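Local structure of CYTH domain-containing protein (Pyrococcus furiosus, 1YEM) at residues B[66-71]-B[78-83]. The protein is of unknown function but, as a member of the CYTH family, probably binds triphosphate-containing substrates or nucleotides inside its beta-barrel. Residues are numbered along the deposited sequence; the frame is centred on the assembly and turned at random.
Sequences TFKEIL and FYEVEF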
# COMPACT_ATOMS: atom_id res chain seq x y z
N THR B 66 -6.19 3.33 -2.33
CA THR B 66 -6.94 3.60 -3.55
C THR B 66 -6.41 4.84 -4.26
O THR B 66 -6.18 5.87 -3.63
CB THR B 66 -8.44 3.79 -3.25
OG1 THR B 66 -8.93 2.65 -2.53
CG2 THR B 66 -9.24 3.95 -4.54
N PHE B 67 -6.19 4.72 -5.56
CA PHE B 67 -5.87 5.86 -6.41
C PHE B 67 -6.96 5.98 -7.47
O PHE B 67 -7.34 4.98 -8.05
CB PHE B 67 -4.50 5.68 -7.07
CG PHE B 67 -4.24 6.64 -8.18
CD1 PHE B 67 -3.65 7.87 -7.93
CD2 PHE B 67 -4.60 6.34 -9.49
CE1 PHE B 67 -3.44 8.78 -8.96
CE2 PHE B 67 -4.39 7.24 -10.52
CZ PHE B 67 -3.81 8.46 -10.26
N LYS B 68 -7.46 7.19 -7.69
CA LYS B 68 -8.42 7.44 -8.77
C LYS B 68 -7.99 8.59 -9.68
O LYS B 68 -7.36 9.54 -9.23
CB LYS B 68 -9.82 7.77 -8.23
CG LYS B 68 -10.50 6.68 -7.47
CD LYS B 68 -11.94 7.04 -7.22
CE LYS B 68 -12.61 6.11 -6.21
NZ LYS B 68 -14.00 6.57 -5.92
N GLU B 69 -8.36 8.49 -10.95
CA GLU B 69 -8.41 9.65 -11.83
C GLU B 69 -9.85 10.00 -12.11
O GLU B 69 -10.61 9.17 -12.64
CB GLU B 69 -7.67 9.38 -13.15
CG GLU B 69 -6.22 9.82 -13.13
CD GLU B 69 -5.38 9.06 -14.14
OE1 GLU B 69 -5.82 8.97 -15.31
OE2 GLU B 69 -4.28 8.55 -13.75
N ILE B 70 -10.22 11.22 -11.76
CA ILE B 70 -11.55 11.77 -12.06
C ILE B 70 -11.54 12.10 -13.54
O ILE B 70 -10.69 12.86 -13.99
CB ILE B 70 -11.83 13.04 -11.25
CG1 ILE B 70 -11.65 12.80 -9.75
CG2 ILE B 70 -13.24 13.53 -11.51
CD1 ILE B 70 -11.39 14.09 -8.96
N LEU B 71 -12.47 11.50 -14.30
CA LEU B 71 -12.46 11.59 -15.76
C LEU B 71 -13.48 12.58 -16.32
O LEU B 71 -13.65 12.65 -17.54
CB LEU B 71 -12.73 10.21 -16.39
CG LEU B 71 -11.85 9.03 -16.00
CD1 LEU B 71 -12.34 7.76 -16.71
CD2 LEU B 71 -10.37 9.30 -16.32
N PHE B 78 -14.77 7.63 -13.27
CA PHE B 78 -13.51 7.46 -12.58
C PHE B 78 -12.70 6.33 -13.15
O PHE B 78 -13.24 5.31 -13.54
CB PHE B 78 -13.76 7.15 -11.11
CG PHE B 78 -14.43 8.26 -10.36
CD1 PHE B 78 -13.68 9.25 -9.73
CD2 PHE B 78 -15.83 8.30 -10.26
CE1 PHE B 78 -14.32 10.29 -9.01
CE2 PHE B 78 -16.46 9.31 -9.57
CZ PHE B 78 -15.70 10.32 -8.94
N TYR B 79 -11.39 6.52 -13.17
CA TYR B 79 -10.47 5.39 -13.32
C TYR B 79 -9.89 5.10 -11.93
O TYR B 79 -9.42 6.01 -11.25
CB TYR B 79 -9.34 5.68 -14.31
CG TYR B 79 -8.33 4.56 -14.35
CD1 TYR B 79 -8.70 3.28 -14.77
CD2 TYR B 79 -7.01 4.76 -13.92
CE1 TYR B 79 -7.78 2.22 -14.79
CE2 TYR B 79 -6.08 3.72 -13.93
CZ TYR B 79 -6.47 2.45 -14.37
OH TYR B 79 -5.58 1.40 -14.39
N GLU B 80 -9.94 3.84 -11.52
CA GLU B 80 -9.51 3.49 -10.18
C GLU B 80 -8.50 2.35 -10.17
O GLU B 80 -8.65 1.38 -10.90
CB GLU B 80 -10.74 3.10 -9.32
CG GLU B 80 -10.38 2.52 -7.95
CD GLU B 80 -11.57 2.37 -7.02
OE1 GLU B 80 -11.35 2.04 -5.84
OE2 GLU B 80 -12.72 2.58 -7.46
N VAL B 81 -7.47 2.49 -9.34
CA VAL B 81 -6.59 1.37 -9.00
C VAL B 81 -6.58 1.22 -7.48
O VAL B 81 -6.27 2.17 -6.76
CB VAL B 81 -5.11 1.58 -9.46
CG1 VAL B 81 -4.33 0.29 -9.31
CG2 VAL B 81 -5.06 2.04 -10.89
N GLU B 82 -6.91 0.02 -6.99
CA GLU B 82 -6.82 -0.23 -5.57
C GLU B 82 -6.38 -1.66 -5.21
O GLU B 82 -6.52 -2.60 -5.99
CB GLU B 82 -8.13 0.14 -4.87
CG GLU B 82 -9.13 -0.95 -4.72
CD GLU B 82 -10.32 -0.54 -3.85
OE1 GLU B 82 -10.46 0.68 -3.53
OE2 GLU B 82 -11.12 -1.43 -3.47
N PHE B 83 -5.81 -1.78 -4.03
CA PHE B 83 -5.38 -3.06 -3.52
C PHE B 83 -5.41 -3.00 -2.01
O PHE B 83 -5.38 -1.91 -1.41
CB PHE B 83 -3.95 -3.42 -4.01
CG PHE B 83 -2.94 -2.33 -3.79
CD1 PHE B 83 -2.17 -2.30 -2.65
CD2 PHE B 83 -2.76 -1.32 -4.73
CE1 PHE B 83 -1.24 -1.27 -2.43
CE2 PHE B 83 -1.83 -0.31 -4.53
CZ PHE B 83 -1.07 -0.29 -3.38
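T66 donates its hydroxyl to E82, OG1 lying 2.7 Å from OE1, which it meets on the anti side of the carboxylate and 31° out of its plane. With OG1 anti to its own carbonyl carbon (chi1 -54°), T66 sends the hydroxyl to E82 and turns its methyl to E80, CG2 sitting 3.1 Å from OE1 of E80. A valine in place of the threonine would probably leave E82 OE1 without this donor and its carboxylate freer to swing. Between the backbones, F67 and V81 exchange two nearly straight N-H...O bonds; E69 and Y79 exchange another two, the one from E69 N more bent. These two hydrogen-bonded pairs alternate with the non-hydrogen-bonded pairs T66-E82, K68-E80 and I70-F78, the ladder of an antiparallel beta hairpin joining strands 62-70 and 77-85 in the closed barrel of the CYTH fold. K68 runs alongside E80, yet NZ stays 4.5 Å from OE2, beyond a salt bridge; the ammonium instead stands over the face of the F78 ring, 4.7 Å from its centroid and 11° off the normal, a cation-pi contact. T66, K68, I70, F78, E80 and E82 share one face, whose charged side chains probably look into the barrel, consistent with the triphosphate tunnel of CYTH relatives; F67, E69, Y79 and V81 share the other, against which the second subunit packs, with Y79 OH hydrogen-bonded to its E93. Farther along the first face, I70 lies beside F78, CG1 approaching ring atom CE1 at 3.7 Å, and both side chains touch L166. Past the strand end, L71 lays its CD1 against backbone atom C of F78.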